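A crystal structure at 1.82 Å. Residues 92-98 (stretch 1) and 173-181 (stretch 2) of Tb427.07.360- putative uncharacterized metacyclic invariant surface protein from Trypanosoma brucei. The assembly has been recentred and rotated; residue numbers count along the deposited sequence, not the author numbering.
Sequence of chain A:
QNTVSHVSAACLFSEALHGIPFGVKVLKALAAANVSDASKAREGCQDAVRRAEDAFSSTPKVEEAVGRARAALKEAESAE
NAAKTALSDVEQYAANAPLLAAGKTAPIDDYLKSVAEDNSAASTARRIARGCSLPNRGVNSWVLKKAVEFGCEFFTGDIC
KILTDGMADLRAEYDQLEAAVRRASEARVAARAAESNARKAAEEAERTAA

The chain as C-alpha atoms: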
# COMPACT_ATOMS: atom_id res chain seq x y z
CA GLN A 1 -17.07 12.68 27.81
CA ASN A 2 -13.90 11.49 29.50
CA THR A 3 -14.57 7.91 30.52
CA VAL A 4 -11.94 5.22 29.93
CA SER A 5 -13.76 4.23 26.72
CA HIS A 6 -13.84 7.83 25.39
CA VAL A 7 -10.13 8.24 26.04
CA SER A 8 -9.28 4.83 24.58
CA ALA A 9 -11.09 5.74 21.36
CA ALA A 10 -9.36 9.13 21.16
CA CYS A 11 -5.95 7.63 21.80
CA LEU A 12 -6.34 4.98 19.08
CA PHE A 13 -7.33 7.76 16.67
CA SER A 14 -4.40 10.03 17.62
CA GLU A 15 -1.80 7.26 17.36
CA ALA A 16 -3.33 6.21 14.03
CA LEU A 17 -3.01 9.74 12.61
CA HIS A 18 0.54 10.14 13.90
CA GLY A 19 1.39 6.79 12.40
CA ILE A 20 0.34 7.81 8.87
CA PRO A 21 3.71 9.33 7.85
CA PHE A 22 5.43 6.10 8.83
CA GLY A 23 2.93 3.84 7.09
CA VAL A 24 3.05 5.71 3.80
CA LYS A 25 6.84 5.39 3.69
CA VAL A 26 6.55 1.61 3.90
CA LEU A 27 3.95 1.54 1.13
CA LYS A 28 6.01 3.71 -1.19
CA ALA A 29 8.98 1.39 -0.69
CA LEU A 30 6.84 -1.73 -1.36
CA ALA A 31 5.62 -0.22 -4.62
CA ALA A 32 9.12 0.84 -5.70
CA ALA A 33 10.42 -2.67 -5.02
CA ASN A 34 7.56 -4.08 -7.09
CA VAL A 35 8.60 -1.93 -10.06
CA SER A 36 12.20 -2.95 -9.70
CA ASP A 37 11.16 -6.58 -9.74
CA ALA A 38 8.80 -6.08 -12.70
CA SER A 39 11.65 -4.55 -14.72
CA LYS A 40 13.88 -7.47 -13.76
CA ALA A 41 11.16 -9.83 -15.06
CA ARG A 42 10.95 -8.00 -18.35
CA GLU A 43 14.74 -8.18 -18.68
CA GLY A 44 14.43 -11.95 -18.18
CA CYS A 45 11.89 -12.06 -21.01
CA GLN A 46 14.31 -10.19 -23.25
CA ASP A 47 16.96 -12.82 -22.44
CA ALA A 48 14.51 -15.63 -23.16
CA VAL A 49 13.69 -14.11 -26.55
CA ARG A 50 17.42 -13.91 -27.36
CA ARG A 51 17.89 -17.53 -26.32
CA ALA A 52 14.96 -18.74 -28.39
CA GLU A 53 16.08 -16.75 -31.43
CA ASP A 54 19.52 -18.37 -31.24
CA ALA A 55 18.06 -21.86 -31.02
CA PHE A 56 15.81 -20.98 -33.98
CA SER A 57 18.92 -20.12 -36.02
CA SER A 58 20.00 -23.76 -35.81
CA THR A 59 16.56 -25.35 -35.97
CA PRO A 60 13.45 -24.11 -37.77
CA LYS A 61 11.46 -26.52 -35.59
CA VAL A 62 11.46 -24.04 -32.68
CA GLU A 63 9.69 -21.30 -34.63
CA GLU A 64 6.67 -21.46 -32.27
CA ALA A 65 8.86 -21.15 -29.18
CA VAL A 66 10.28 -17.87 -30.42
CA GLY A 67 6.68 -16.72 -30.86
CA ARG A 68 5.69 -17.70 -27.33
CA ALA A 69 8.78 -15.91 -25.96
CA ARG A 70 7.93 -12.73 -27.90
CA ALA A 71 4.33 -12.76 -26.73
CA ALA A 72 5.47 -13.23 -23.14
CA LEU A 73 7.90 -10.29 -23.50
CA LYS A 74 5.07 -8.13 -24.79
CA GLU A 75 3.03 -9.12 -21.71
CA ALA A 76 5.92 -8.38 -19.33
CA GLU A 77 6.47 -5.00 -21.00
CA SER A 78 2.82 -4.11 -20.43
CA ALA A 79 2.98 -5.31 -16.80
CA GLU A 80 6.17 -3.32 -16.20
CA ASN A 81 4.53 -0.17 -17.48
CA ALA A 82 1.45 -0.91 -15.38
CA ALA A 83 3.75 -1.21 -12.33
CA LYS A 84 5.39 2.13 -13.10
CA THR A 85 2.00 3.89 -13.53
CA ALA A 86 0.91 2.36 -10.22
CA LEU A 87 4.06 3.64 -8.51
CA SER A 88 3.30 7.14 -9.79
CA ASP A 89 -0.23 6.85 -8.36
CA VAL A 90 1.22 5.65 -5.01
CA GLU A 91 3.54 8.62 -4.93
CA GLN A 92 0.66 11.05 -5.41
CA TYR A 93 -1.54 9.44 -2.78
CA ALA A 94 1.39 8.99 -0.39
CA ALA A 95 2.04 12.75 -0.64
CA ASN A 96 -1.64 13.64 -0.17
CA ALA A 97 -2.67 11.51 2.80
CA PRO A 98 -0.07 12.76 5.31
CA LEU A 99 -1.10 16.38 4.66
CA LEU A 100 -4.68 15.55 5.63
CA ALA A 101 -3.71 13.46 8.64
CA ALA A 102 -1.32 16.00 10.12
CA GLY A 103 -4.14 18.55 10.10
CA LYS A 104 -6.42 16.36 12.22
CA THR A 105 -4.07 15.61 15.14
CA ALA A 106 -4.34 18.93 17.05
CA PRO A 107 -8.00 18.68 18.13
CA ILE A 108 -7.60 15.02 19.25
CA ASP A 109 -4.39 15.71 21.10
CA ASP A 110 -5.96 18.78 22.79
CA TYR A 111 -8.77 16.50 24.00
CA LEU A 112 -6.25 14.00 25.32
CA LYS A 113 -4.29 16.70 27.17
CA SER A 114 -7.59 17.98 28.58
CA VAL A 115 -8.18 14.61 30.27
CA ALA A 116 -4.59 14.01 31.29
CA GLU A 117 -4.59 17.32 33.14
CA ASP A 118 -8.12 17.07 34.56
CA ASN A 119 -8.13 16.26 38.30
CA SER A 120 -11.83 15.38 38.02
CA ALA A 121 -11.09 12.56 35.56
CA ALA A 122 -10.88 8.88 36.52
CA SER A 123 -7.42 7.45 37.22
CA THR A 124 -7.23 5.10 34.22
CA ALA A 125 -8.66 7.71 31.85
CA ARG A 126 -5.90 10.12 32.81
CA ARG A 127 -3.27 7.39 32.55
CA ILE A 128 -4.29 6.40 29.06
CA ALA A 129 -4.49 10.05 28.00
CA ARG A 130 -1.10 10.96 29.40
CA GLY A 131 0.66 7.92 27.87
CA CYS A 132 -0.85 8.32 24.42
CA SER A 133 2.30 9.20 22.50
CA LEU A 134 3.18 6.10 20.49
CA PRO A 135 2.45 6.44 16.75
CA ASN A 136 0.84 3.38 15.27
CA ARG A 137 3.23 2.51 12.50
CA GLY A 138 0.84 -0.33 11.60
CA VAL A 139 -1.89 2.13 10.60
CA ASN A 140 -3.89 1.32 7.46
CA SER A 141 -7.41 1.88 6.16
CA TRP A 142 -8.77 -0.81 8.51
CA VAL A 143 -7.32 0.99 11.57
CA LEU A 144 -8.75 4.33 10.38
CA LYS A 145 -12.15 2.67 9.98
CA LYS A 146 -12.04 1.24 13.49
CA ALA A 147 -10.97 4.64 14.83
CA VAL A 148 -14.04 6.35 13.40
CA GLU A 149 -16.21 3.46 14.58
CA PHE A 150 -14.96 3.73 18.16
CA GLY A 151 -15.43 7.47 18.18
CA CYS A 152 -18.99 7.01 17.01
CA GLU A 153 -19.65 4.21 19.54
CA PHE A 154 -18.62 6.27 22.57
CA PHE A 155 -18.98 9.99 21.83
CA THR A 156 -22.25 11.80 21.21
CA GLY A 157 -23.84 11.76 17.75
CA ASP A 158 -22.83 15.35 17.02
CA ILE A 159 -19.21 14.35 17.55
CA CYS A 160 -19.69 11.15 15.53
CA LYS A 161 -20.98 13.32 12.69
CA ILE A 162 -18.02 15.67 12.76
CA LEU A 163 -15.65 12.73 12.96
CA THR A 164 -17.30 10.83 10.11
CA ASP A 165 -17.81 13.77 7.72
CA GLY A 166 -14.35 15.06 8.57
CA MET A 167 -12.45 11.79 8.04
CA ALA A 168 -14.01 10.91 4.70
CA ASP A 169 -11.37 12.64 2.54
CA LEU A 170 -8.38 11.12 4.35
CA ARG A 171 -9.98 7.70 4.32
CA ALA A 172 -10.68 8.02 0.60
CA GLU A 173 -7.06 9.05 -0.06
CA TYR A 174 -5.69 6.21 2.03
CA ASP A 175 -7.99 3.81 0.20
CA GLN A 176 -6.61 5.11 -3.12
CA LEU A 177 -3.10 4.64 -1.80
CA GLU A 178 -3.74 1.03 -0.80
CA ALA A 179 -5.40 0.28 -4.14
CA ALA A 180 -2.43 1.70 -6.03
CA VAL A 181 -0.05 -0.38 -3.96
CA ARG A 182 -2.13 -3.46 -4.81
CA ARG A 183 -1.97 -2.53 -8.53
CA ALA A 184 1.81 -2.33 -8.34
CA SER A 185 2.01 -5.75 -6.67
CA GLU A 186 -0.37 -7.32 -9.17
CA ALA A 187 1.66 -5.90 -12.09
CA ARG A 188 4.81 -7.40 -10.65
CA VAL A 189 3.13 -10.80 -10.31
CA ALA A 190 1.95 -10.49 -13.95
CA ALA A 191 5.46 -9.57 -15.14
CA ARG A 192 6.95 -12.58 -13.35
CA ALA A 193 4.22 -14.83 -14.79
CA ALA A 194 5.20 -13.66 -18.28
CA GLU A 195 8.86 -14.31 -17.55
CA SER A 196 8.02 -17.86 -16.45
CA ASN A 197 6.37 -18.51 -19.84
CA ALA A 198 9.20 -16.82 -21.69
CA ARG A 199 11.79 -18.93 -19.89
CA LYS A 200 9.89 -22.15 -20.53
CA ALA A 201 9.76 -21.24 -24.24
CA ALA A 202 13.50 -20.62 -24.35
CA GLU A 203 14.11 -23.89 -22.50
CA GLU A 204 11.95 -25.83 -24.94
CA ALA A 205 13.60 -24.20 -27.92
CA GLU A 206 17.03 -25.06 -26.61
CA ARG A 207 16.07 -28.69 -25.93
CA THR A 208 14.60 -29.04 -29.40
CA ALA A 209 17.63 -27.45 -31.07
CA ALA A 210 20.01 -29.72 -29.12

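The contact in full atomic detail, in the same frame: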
# COMPACT_ATOMS: atom_id res chain seq x y z
N GLN A 92 1.62 9.96 -5.51
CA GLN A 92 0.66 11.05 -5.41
C GLN A 92 -0.14 10.85 -4.14
O GLN A 92 -0.21 11.74 -3.31
CB GLN A 92 -0.22 11.05 -6.65
CG GLN A 92 -1.54 11.76 -6.58
CD GLN A 92 -2.40 11.39 -7.79
OE1 GLN A 92 -1.92 10.78 -8.75
NE2 GLN A 92 -3.69 11.74 -7.72
N TYR A 93 -0.72 9.67 -3.96
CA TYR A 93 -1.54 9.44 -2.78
C TYR A 93 -0.73 9.45 -1.49
O TYR A 93 -1.25 9.85 -0.45
CB TYR A 93 -2.33 8.14 -2.94
CG TYR A 93 -3.26 8.20 -4.12
CD1 TYR A 93 -4.18 9.25 -4.27
CD2 TYR A 93 -3.22 7.23 -5.09
CE1 TYR A 93 -5.03 9.31 -5.37
CE2 TYR A 93 -4.07 7.28 -6.20
CZ TYR A 93 -4.96 8.32 -6.34
OH TYR A 93 -5.79 8.35 -7.44
N ALA A 94 0.51 8.97 -1.55
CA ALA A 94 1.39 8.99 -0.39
C ALA A 94 1.82 10.41 -0.01
O ALA A 94 2.19 10.65 1.14
CB ALA A 94 2.62 8.12 -0.61
N ALA A 95 1.78 11.34 -0.97
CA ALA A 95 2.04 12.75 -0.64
C ALA A 95 0.79 13.43 -0.07
O ALA A 95 0.89 14.27 0.81
CB ALA A 95 2.53 13.50 -1.84
N ASN A 96 -0.38 13.05 -0.59
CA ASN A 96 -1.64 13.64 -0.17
C ASN A 96 -2.08 13.26 1.24
O ASN A 96 -2.40 14.13 2.06
CB ASN A 96 -2.75 13.22 -1.14
CG ASN A 96 -2.58 13.82 -2.52
OD1 ASN A 96 -1.63 14.58 -2.76
ND2 ASN A 96 -3.49 13.46 -3.45
N ALA A 97 -2.12 11.97 1.52
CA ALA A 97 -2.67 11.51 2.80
C ALA A 97 -1.99 12.11 4.05
O ALA A 97 -2.70 12.53 4.97
CB ALA A 97 -2.69 9.97 2.87
N PRO A 98 -0.65 12.16 4.10
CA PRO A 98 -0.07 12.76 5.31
C PRO A 98 -0.45 14.22 5.53
O PRO A 98 -0.49 14.64 6.70
CB PRO A 98 1.44 12.64 5.09
CG PRO A 98 1.57 11.43 4.19
CD PRO A 98 0.40 11.55 3.25
N GLU A 173 -8.42 8.97 0.46
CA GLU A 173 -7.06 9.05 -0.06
C GLU A 173 -6.26 7.82 0.34
O GLU A 173 -5.47 7.29 -0.46
CB GLU A 173 -6.33 10.28 0.46
CG GLU A 173 -6.75 11.60 -0.14
CD GLU A 173 -6.42 11.74 -1.61
OE1 GLU A 173 -5.24 11.63 -2.00
OE2 GLU A 173 -7.37 11.97 -2.37
N TYR A 174 -6.45 7.36 1.57
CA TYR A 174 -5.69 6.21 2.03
C TYR A 174 -6.19 4.98 1.27
O TYR A 174 -5.39 4.12 0.88
CB TYR A 174 -5.76 6.03 3.56
CG TYR A 174 -4.42 5.50 4.07
CD1 TYR A 174 -4.17 4.14 4.11
CD2 TYR A 174 -3.41 6.36 4.45
CE1 TYR A 174 -2.96 3.65 4.55
CE2 TYR A 174 -2.19 5.89 4.89
CZ TYR A 174 -1.97 4.53 4.93
OH TYR A 174 -0.76 4.05 5.33
N ASP A 175 -7.48 4.91 1.01
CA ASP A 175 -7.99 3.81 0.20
C ASP A 175 -7.34 3.82 -1.20
O ASP A 175 -7.00 2.77 -1.74
CB ASP A 175 -9.51 3.90 0.03
CG ASP A 175 -10.29 3.33 1.20
OD1 ASP A 175 -9.75 2.55 2.03
OD2 ASP A 175 -11.48 3.69 1.29
N GLN A 176 -7.20 5.00 -1.79
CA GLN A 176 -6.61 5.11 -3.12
C GLN A 176 -5.16 4.67 -3.09
O GLN A 176 -4.67 4.02 -4.00
CB GLN A 176 -6.71 6.54 -3.63
CG GLN A 176 -8.09 6.91 -4.02
CD GLN A 176 -8.32 6.72 -5.49
OE1 GLN A 176 -7.79 5.79 -6.10
NE2 GLN A 176 -9.10 7.61 -6.09
N LEU A 177 -4.48 5.04 -2.01
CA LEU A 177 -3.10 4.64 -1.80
C LEU A 177 -2.98 3.12 -1.74
O LEU A 177 -2.16 2.53 -2.43
CB LEU A 177 -2.56 5.29 -0.52
CG LEU A 177 -1.14 4.89 -0.08
CD1 LEU A 177 -0.13 5.06 -1.20
CD2 LEU A 177 -0.73 5.73 1.15
N GLU A 178 -3.82 2.47 -0.94
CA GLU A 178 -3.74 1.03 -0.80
C GLU A 178 -4.04 0.33 -2.12
O GLU A 178 -3.43 -0.69 -2.45
CB GLU A 178 -4.69 0.54 0.30
CG GLU A 178 -4.31 1.03 1.71
CD GLU A 178 -5.01 0.28 2.84
OE1 GLU A 178 -6.07 -0.38 2.64
OE2 GLU A 178 -4.45 0.34 3.95
N ALA A 179 -4.99 0.88 -2.87
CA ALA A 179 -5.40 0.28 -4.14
C ALA A 179 -4.28 0.38 -5.17
O ALA A 179 -4.07 -0.55 -5.95
CB ALA A 179 -6.67 0.96 -4.66
N ALA A 180 -3.55 1.48 -5.13
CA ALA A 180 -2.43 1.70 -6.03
C ALA A 180 -1.30 0.76 -5.71
O ALA A 180 -0.67 0.18 -6.61
CB ALA A 180 -1.96 3.15 -5.95
N VAL A 181 -1.04 0.60 -4.42
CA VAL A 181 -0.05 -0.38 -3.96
C VAL A 181 -0.40 -1.80 -4.44
O VAL A 181 0.47 -2.55 -4.88
CB VAL A 181 0.07 -0.33 -2.41
CG1 VAL A 181 0.87 -1.52 -1.86
CG2 VAL A 181 0.72 0.98 -2.00

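The two stretches are segments of longer helices that run nearly antiparallel, with 155° between their N-to-C directions and axes that come within 8.7 Å. Ascending stretch 2 therefore means descending stretch 1: Glu173 lies near Ala97, and one turn later Leu177 lies near Tyr93, where the CA atoms are 5.1 Å apart.

Glu173 begins the walk with its CA-to-CB bond directed toward stretch 1. All three of its chi angles lie near -60°, and this folded side chain brings the carboxylate to Asn96, whose ND2 donates a hydrogen bond to Glu173 OE1 at 2.9 Å with an N-H...O angle of 154°. An amide donor facing a carboxylate acceptor makes a good polar clasp, and it is the one hydrogen bond between the stretches. The same OE1 lies 3.5 Å from Tyr93 CD1, at the edge of the ring, where the slightly positive ring hydrogens tolerate an anionic oxygen. Closer to the backbone, Glu173 CB is 4.4 Å from Ala97 CB, so the aliphatic base of the side chain packs while its tip bonds.

Tyr174 starts out away from stretch 1, yet its long side chain brings the ring back: CD2 is 4.0 Å from Ala97 CB. The small methyl of Ala97 fits between the helices here, touching both residues. Asp175 takes no part in the contact.

Gln176 points toward stretch 1 and covers a face of the Tyr93 ring. Its CB lies 3.5 Å from the centroid of that ring (CG, CD1, CD2, CE1, CE2 and CZ), only 4° off the normal, a nearly ideal CH-pi arrangement. A residue with an aliphatic base and a polar end suits this exposed site, since the methylene can cover the ring while the amide remains at the surface. Gln176 OE1 also approaches Tyr93 OH, at 3.5 Å.

Leu177 is buried and adds apolar packing. Its CB meets Tyr93 CB at 3.7 Å, and its CD1 reaches Ala94 CB at 4.2 Å; with CA-to-CB pointing sideways, the side chain runs across the neighbouring helix, and the small Ala94 methyl offers a compact apolar partner for the leucine.

Glu178 and Ala179 make no contact, but Ala180 points back toward stretch 1, its CB 4.4 Å from Tyr93 CD2 at the ring edge. It completes the hole formed with Glu173, Gln176 and Leu177, into which Tyr93 inserts as a knob. Val181 lies out of reach.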